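Local coordinates for nitrate transport protein nrtA (Synechocystis sp., PDB 2G29) that binds nitrate in the periplasm as the solute-binding subunit of the NrtABCD ABC transporter, which takes up nitrate and probably also nitrite, at residues 168-173 against 232-237; 174-179 against 343-348. All coordinates share one frame; numbering follows the deposited sequence.

Interaction 1: 168-173 against 232-237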
loop_
_atom_site.group_PDB
_atom_site.type_symbol
_atom_site.label_atom_id
_atom_site.label_comp_id
_atom_site.label_asym_id
_atom_site.label_seq_id
_atom_site.Cartn_x
_atom_site.Cartn_y
_atom_site.Cartn_z
ATOM N N ASP A 168 -8.654 2.227 2.596
ATOM C CA ASP A 168 -9.996 2.084 3.163
ATOM C C ASP A 168 -9.802 1.747 4.663
ATOM O O ASP A 168 -10.439 2.349 5.543
ATOM C CB ASP A 168 -10.715 0.955 2.399
ATOM C CG ASP A 168 -12.192 0.825 2.750
ATOM O OD1 ASP A 168 -12.811 1.817 3.196
ATOM O OD2 ASP A 168 -12.743 -0.279 2.518
ATOM N N MET A 169 -8.904 0.810 4.981
ATOM C CA MET A 169 -8.662 0.474 6.393
ATOM C C MET A 169 -8.084 1.659 7.178
ATOM O O MET A 169 -8.507 1.936 8.294
ATOM C CB MET A 169 -7.701 -0.709 6.519
ATOM C CG MET A 169 -8.155 -2.017 5.880
ATOM S SD MET A 169 -9.803 -2.617 6.350
ATOM C CE MET A 169 -10.806 -1.928 5.010
ATOM N N TRP A 170 -7.165 2.411 6.576
ATOM C CA TRP A 170 -6.560 3.522 7.331
ATOM C C TRP A 170 -7.562 4.632 7.619
ATOM O O TRP A 170 -7.670 5.101 8.757
ATOM C CB TRP A 170 -5.394 4.168 6.598
ATOM C CG TRP A 170 -4.322 3.261 6.098
ATOM C CD1 TRP A 170 -3.662 3.405 4.912
ATOM C CD2 TRP A 170 -3.829 2.055 6.697
ATOM N NE1 TRP A 170 -2.793 2.351 4.727
ATOM C CE2 TRP A 170 -2.887 1.505 5.803
ATOM C CE3 TRP A 170 -4.100 1.369 7.901
ATOM C CZ2 TRP A 170 -2.204 0.307 6.059
ATOM C CZ3 TRP A 170 -3.434 0.186 8.167
ATOM C CH2 TRP A 170 -2.490 -0.344 7.247
ATOM N N ILE A 171 -8.297 5.065 6.605
ATOM C CA ILE A 171 -9.241 6.144 6.851
ATOM C C ILE A 171 -10.398 5.724 7.765
ATOM O O ILE A 171 -10.826 6.516 8.594
ATOM C CB ILE A 171 -9.696 6.803 5.493
ATOM C CG1 ILE A 171 -10.111 8.250 5.757
ATOM C CG2 ILE A 171 -10.817 6.020 4.834
ATOM C CD1 ILE A 171 -10.268 9.064 4.476
ATOM N N ARG A 172 -10.882 4.492 7.635
ATOM C CA ARG A 172 -11.935 4.005 8.528
ATOM C C ARG A 172 -11.399 3.895 9.950
ATOM O O ARG A 172 -12.122 4.181 10.913
ATOM C CB ARG A 172 -12.434 2.633 8.105
ATOM C CG ARG A 172 -13.289 2.655 6.861
ATOM C CD ARG A 172 -13.664 1.251 6.437
ATOM N NE ARG A 172 -14.596 1.319 5.307
ATOM C CZ ARG A 172 -15.867 0.905 5.349
ATOM N NH1 ARG A 172 -16.379 0.358 6.459
ATOM N NH2 ARG A 172 -16.649 1.127 4.297
ATOM N N TYR A 173 -10.144 3.480 10.123
ATOM C CA TYR A 173 -9.585 3.351 11.475
ATOM C C TYR A 173 -9.502 4.716 12.159
ATOM O O TYR A 173 -9.859 4.877 13.337
ATOM C CB TYR A 173 -8.182 2.694 11.394
ATOM C CG TYR A 173 -7.621 2.278 12.721
ATOM C CD1 TYR A 173 -7.738 0.958 13.157
ATOM C CD2 TYR A 173 -7.080 3.229 13.609
ATOM C CE1 TYR A 173 -7.336 0.584 14.444
ATOM C CE2 TYR A 173 -6.712 2.860 14.909
ATOM C CZ TYR A 173 -6.837 1.551 15.319
ATOM O OH TYR A 173 -6.553 1.123 16.620
ATOM N N GLN A 232 1.999 7.655 11.256
ATOM C CA GLN A 232 1.557 8.247 12.518
ATOM C C GLN A 232 0.369 7.450 13.060
ATOM O O GLN A 232 0.043 7.555 14.247
ATOM C CB GLN A 232 1.098 9.699 12.341
ATOM C CG GLN A 232 2.169 10.704 12.017
ATOM C CD GLN A 232 1.534 12.069 11.883
ATOM O OE1 GLN A 232 1.213 12.736 12.891
ATOM N NE2 GLN A 232 1.312 12.486 10.664
ATOM N N LEU A 233 -0.296 6.668 12.196
ATOM C CA LEU A 233 -1.443 5.861 12.622
ATOM C C LEU A 233 -0.961 4.486 13.104
ATOM O O LEU A 233 -1.479 3.948 14.085
ATOM C CB LEU A 233 -2.388 5.664 11.443
ATOM C CG LEU A 233 -3.189 6.827 10.932
ATOM C CD1 LEU A 233 -4.034 6.324 9.760
ATOM C CD2 LEU A 233 -4.080 7.391 12.027
ATOM N N TRP A 234 0.002 3.913 12.389
ATOM C CA TRP A 234 0.602 2.621 12.709
ATOM C C TRP A 234 2.060 2.701 12.290
ATOM O O TRP A 234 2.368 2.756 11.111
ATOM C CB TRP A 234 -0.166 1.488 11.979
ATOM C CG TRP A 234 0.381 0.117 12.198
ATOM C CD1 TRP A 234 1.352 -0.269 13.086
ATOM C CD2 TRP A 234 -0.056 -1.077 11.541
ATOM N NE1 TRP A 234 1.546 -1.631 13.018
ATOM C CE2 TRP A 234 0.686 -2.151 12.079
ATOM C CE3 TRP A 234 -1.011 -1.341 10.552
ATOM C CZ2 TRP A 234 0.503 -3.486 11.653
ATOM C CZ3 TRP A 234 -1.197 -2.652 10.130
ATOM C CH2 TRP A 234 -0.451 -3.710 10.676
ATOM N N LYS A 235 2.971 2.750 13.265
ATOM C CA LYS A 235 4.384 2.867 12.932
ATOM C C LYS A 235 4.883 1.726 12.058
ATOM O O LYS A 235 4.617 0.571 12.355
ATOM C CB LYS A 235 5.234 2.934 14.206
ATOM C CG LYS A 235 5.188 4.267 14.919
ATOM C CD LYS A 235 6.008 4.216 16.214
ATOM C CE LYS A 235 5.912 5.561 16.956
ATOM N NZ LYS A 235 6.809 5.636 18.156
ATOM N N ASP A 236 5.588 2.076 10.984
ATOM C CA ASP A 236 6.167 1.136 10.032
ATOM C C ASP A 236 5.101 0.139 9.581
ATOM O O ASP A 236 5.321 -1.073 9.490
ATOM C CB ASP A 236 7.390 0.410 10.640
ATOM C CG ASP A 236 8.523 1.365 10.974
ATOM O OD1 ASP A 236 8.684 2.384 10.243
ATOM O OD2 ASP A 236 9.277 1.091 11.956
ATOM N N HIS A 237 3.931 0.672 9.242
ATOM C CA HIS A 237 2.823 -0.186 8.847
ATOM C C HIS A 237 3.015 -0.827 7.484
ATOM O O HIS A 237 3.516 -0.192 6.545
ATOM C CB HIS A 237 1.506 0.621 8.861
ATOM C CG HIS A 237 1.313 1.515 7.653
ATOM N ND1 HIS A 237 1.542 2.877 7.669
ATOM C CD2 HIS A 237 0.873 1.225 6.414
ATOM C CE1 HIS A 237 1.247 3.383 6.480
ATOM N NE2 HIS A 237 0.842 2.400 5.697
#
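Trp170 meets Leu233, Trp234 and His237 in a buried, mainly aromatic contact between helix 166-177 and the connection that leads from strand 225-229 to strand 240-245. These strands belong to different five-stranded sheets, so residues 232-237 lie on a chain passage from one sheet to the other in this periplasmic binding protein. With CG anti to its carbonyl carbon (chi1 -51°), Trp170 sends its indole off the helix toward the connection. The far rim of its six-membered ring does most of the touching: CZ2 comes within 3.2 Å of CD2 of His237, and the rings meet obliquely, planes at 62°. CZ3 of Trp170 lies 3.7 Å from CE3 of Trp234, arriving at the edge of that second indole and near its plane. CB of His237 sits 3.2 Å above the plane of the Trp234 indole, toward the rim of one face. At the base of the Trp170 side chain, the Leu233 branch CD1 packs 4.1 Å from CB and 4.0 Å from the carbonyl O of Trp170. The polar edges turn to partners elsewhere: Trp170 NE1 hydrogen-bonds Glu239 OE1, and Trp234 NE1 hydrogen-bonds Glu390 OE1. Both Trp170 and His237 also touch Gln126, a nitrate-binding residue on strand 126-130. No hydrogen bond or salt bridge joins the two segments, so their direct association rests on van der Waals contact among rings and one leucine methyl, while the Glu239 bond probably helps set the rotation of the Trp170 indole, a second-shell neighbour of the nitrate site.

Interaction 2: 174-179 against 343-348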
loop_
_atom_site.group_PDB
_atom_site.type_symbol
_atom_site.label_atom_id
_atom_site.label_comp_id
_atom_site.label_asym_id
_atom_site.label_seq_id
_atom_site.Cartn_x
_atom_site.Cartn_y
_atom_site.Cartn_z
ATOM N N TRP A 174 -9.034 5.703 11.405
ATOM C CA TRP A 174 -8.870 7.062 11.913
ATOM C C TRP A 174 -10.225 7.664 12.274
ATOM O O TRP A 174 -10.388 8.252 13.365
ATOM C CB TRP A 174 -8.139 7.881 10.838
ATOM C CG TRP A 174 -8.067 9.401 11.014
ATOM C CD1 TRP A 174 -7.343 10.106 11.934
ATOM C CD2 TRP A 174 -8.658 10.351 10.150
ATOM N NE1 TRP A 174 -7.442 11.446 11.682
ATOM C CE2 TRP A 174 -8.255 11.634 10.597
ATOM C CE3 TRP A 174 -9.504 10.263 9.042
ATOM C CZ2 TRP A 174 -8.668 12.813 9.956
ATOM C CZ3 TRP A 174 -9.910 11.415 8.411
ATOM C CH2 TRP A 174 -9.496 12.685 8.873
ATOM N N LEU A 175 -11.216 7.504 11.394
ATOM C CA LEU A 175 -12.536 8.090 11.648
ATOM C C LEU A 175 -13.214 7.372 12.794
ATOM O O LEU A 175 -13.835 8.012 13.644
ATOM C CB LEU A 175 -13.420 8.074 10.387
ATOM C CG LEU A 175 -12.960 9.096 9.330
ATOM C CD1 LEU A 175 -13.578 8.806 7.966
ATOM C CD2 LEU A 175 -13.341 10.516 9.783
ATOM N N ALA A 176 -13.059 6.058 12.866
ATOM C CA ALA A 176 -13.661 5.311 13.948
ATOM C C ALA A 176 -13.032 5.658 15.289
ATOM O O ALA A 176 -13.752 5.726 16.286
ATOM C CB ALA A 176 -13.555 3.798 13.679
ATOM N N ALA A 177 -11.716 5.860 15.345
ATOM C CA ALA A 177 -11.070 6.225 16.620
ATOM C C ALA A 177 -11.653 7.565 17.058
ATOM O O ALA A 177 -11.734 7.854 18.263
ATOM C CB ALA A 177 -9.551 6.352 16.431
ATOM N N GLY A 178 -12.053 8.383 16.080
ATOM C CA GLY A 178 -12.671 9.674 16.373
ATOM C C GLY A 178 -14.182 9.625 16.633
ATOM O O GLY A 178 -14.852 10.673 16.673
ATOM N N GLY A 179 -14.726 8.418 16.785
ATOM C CA GLY A 179 -16.152 8.258 17.042
ATOM C C GLY A 179 -17.110 8.308 15.878
ATOM O O GLY A 179 -18.313 8.456 16.090
ATOM N N ILE A 343 -12.581 -8.197 8.329
ATOM C CA ILE A 343 -13.681 -8.793 9.090
ATOM C C ILE A 343 -14.358 -7.687 9.921
ATOM O O ILE A 343 -15.572 -7.628 9.997
ATOM C CB ILE A 343 -13.170 -9.937 9.984
ATOM C CG1 ILE A 343 -12.781 -11.150 9.129
ATOM C CG2 ILE A 343 -14.239 -10.280 11.037
ATOM C CD1 ILE A 343 -12.019 -12.232 9.889
ATOM N N ARG A 344 -13.568 -6.783 10.498
ATOM C CA ARG A 344 -14.136 -5.684 11.289
ATOM C C ARG A 344 -15.252 -4.952 10.561
ATOM O O ARG A 344 -16.269 -4.597 11.156
ATOM C CB ARG A 344 -13.051 -4.645 11.658
ATOM C CG ARG A 344 -13.572 -3.494 12.501
ATOM C CD ARG A 344 -12.541 -2.389 12.615
ATOM N NE ARG A 344 -13.035 -1.334 13.491
ATOM C CZ ARG A 344 -12.293 -0.303 13.883
ATOM N NH1 ARG A 344 -11.021 -0.172 13.484
ATOM N NH2 ARG A 344 -12.839 0.622 14.683
ATOM N N TRP A 345 -15.053 -4.712 9.269
ATOM C CA TRP A 345 -16.019 -3.966 8.469
ATOM C C TRP A 345 -16.974 -4.813 7.652
ATOM O O TRP A 345 -17.766 -4.264 6.921
ATOM C CB TRP A 345 -15.272 -2.970 7.570
ATOM C CG TRP A 345 -14.470 -1.966 8.364
ATOM C CD1 TRP A 345 -13.108 -1.730 8.289
ATOM C CD2 TRP A 345 -14.973 -1.081 9.380
ATOM N NE1 TRP A 345 -12.757 -0.769 9.193
ATOM C CE2 TRP A 345 -13.873 -0.353 9.879
ATOM C CE3 TRP A 345 -16.253 -0.851 9.926
ATOM C CZ2 TRP A 345 -14.002 0.622 10.902
ATOM C CZ3 TRP A 345 -16.388 0.109 10.942
ATOM C CH2 TRP A 345 -15.263 0.828 11.415
ATOM N N GLY A 346 -16.891 -6.134 7.781
ATOM C CA GLY A 346 -17.823 -6.987 7.052
ATOM C C GLY A 346 -17.460 -7.333 5.626
ATOM O O GLY A 346 -18.306 -7.845 4.882
ATOM N N TYR A 347 -16.231 -7.041 5.212
ATOM C CA TYR A 347 -15.802 -7.394 3.860
ATOM C C TYR A 347 -15.541 -8.887 3.736
ATOM O O TYR A 347 -15.635 -9.436 2.640
ATOM C CB TYR A 347 -14.524 -6.634 3.479
ATOM C CG TYR A 347 -14.729 -5.172 3.187
ATOM C CD1 TYR A 347 -14.152 -4.203 3.994
ATOM C CD2 TYR A 347 -15.469 -4.762 2.074
ATOM C CE1 TYR A 347 -14.309 -2.826 3.694
ATOM C CE2 TYR A 347 -15.616 -3.397 1.761
ATOM C CZ TYR A 347 -15.035 -2.448 2.575
ATOM O OH TYR A 347 -15.158 -1.114 2.223
ATOM N N LEU A 348 -15.196 -9.540 4.840
ATOM C CA LEU A 348 -14.946 -10.979 4.852
ATOM C C LEU A 348 -15.803 -11.601 5.958
ATOM O O LEU A 348 -16.076 -10.971 6.974
ATOM C CB LEU A 348 -13.472 -11.309 5.126
ATOM C CG LEU A 348 -12.466 -10.977 4.009
ATOM C CD1 LEU A 348 -11.088 -11.372 4.507
ATOM C CD2 LEU A 348 -12.806 -11.740 2.711
#
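Ala176 faces Arg344 and Trp345 where two helix ends meet, each closed by a Schellman motif with a glycine at positive phi. Gly179 ends helix 166-177, its N bonded to Ala176 O at 2.9 Å while Met180 N reaches back to Leu175 O; Gly346 does the same for helix 332-344, with its N 3.0 Å from Ile343 O. Contact between the segments is small and carried by one methyl group. On the apolar side, Ala176 CB lies at the edge of the Trp345 indole, near its plane, 4.1 Å from CH2. From the guanidinium of Arg344, which lies over the rim of that ring, NH2 packs 3.4 Å from Ala176 CB, with no hydrogen bond between the segments. Arg344 reaches that far because its chain is fully extended, with CG anti to the backbone N (chi1 -179°). The arginine also lies along its neighbour, with CD over one face of the indole. Polar partners hold the guanidinium from outside the contact: Glu341 makes a salt bridge with NH1, and the carbonyl O of Ile412 accepts a hydrogen bond from NH2. Within the arginine-tryptophan pair, Trp345 CZ2 sits 3.4 Å above the guanidinium plane, offset toward its rim.

Interactions 1 and 2 use consecutive parts of the chain along helix 166-177 and its C-terminal end, and their centres lie 11 Å apart. Residues 168-173 also touch 343-348 directly: Asp168 OD2 is 2.6 Å from Tyr347 OH, a weak hydrogen bond, while Arg172 makes a cation-pi contact with Trp345, and Arg172 CD also packs 3.5 Å from Trp345 NE1. The Arg172-Asp168 salt bridge ties these two helix residues together. The helix thus presents Trp170 to the inter-sheet connection and Ala176 to the end of helix 332-344. Their relation to nitrate differs: the Trp170 side chain is about 4 Å from that of His167, a nitrate-binding residue, whereas the Trp345 side chain is about 11 Å from the His167 side chain.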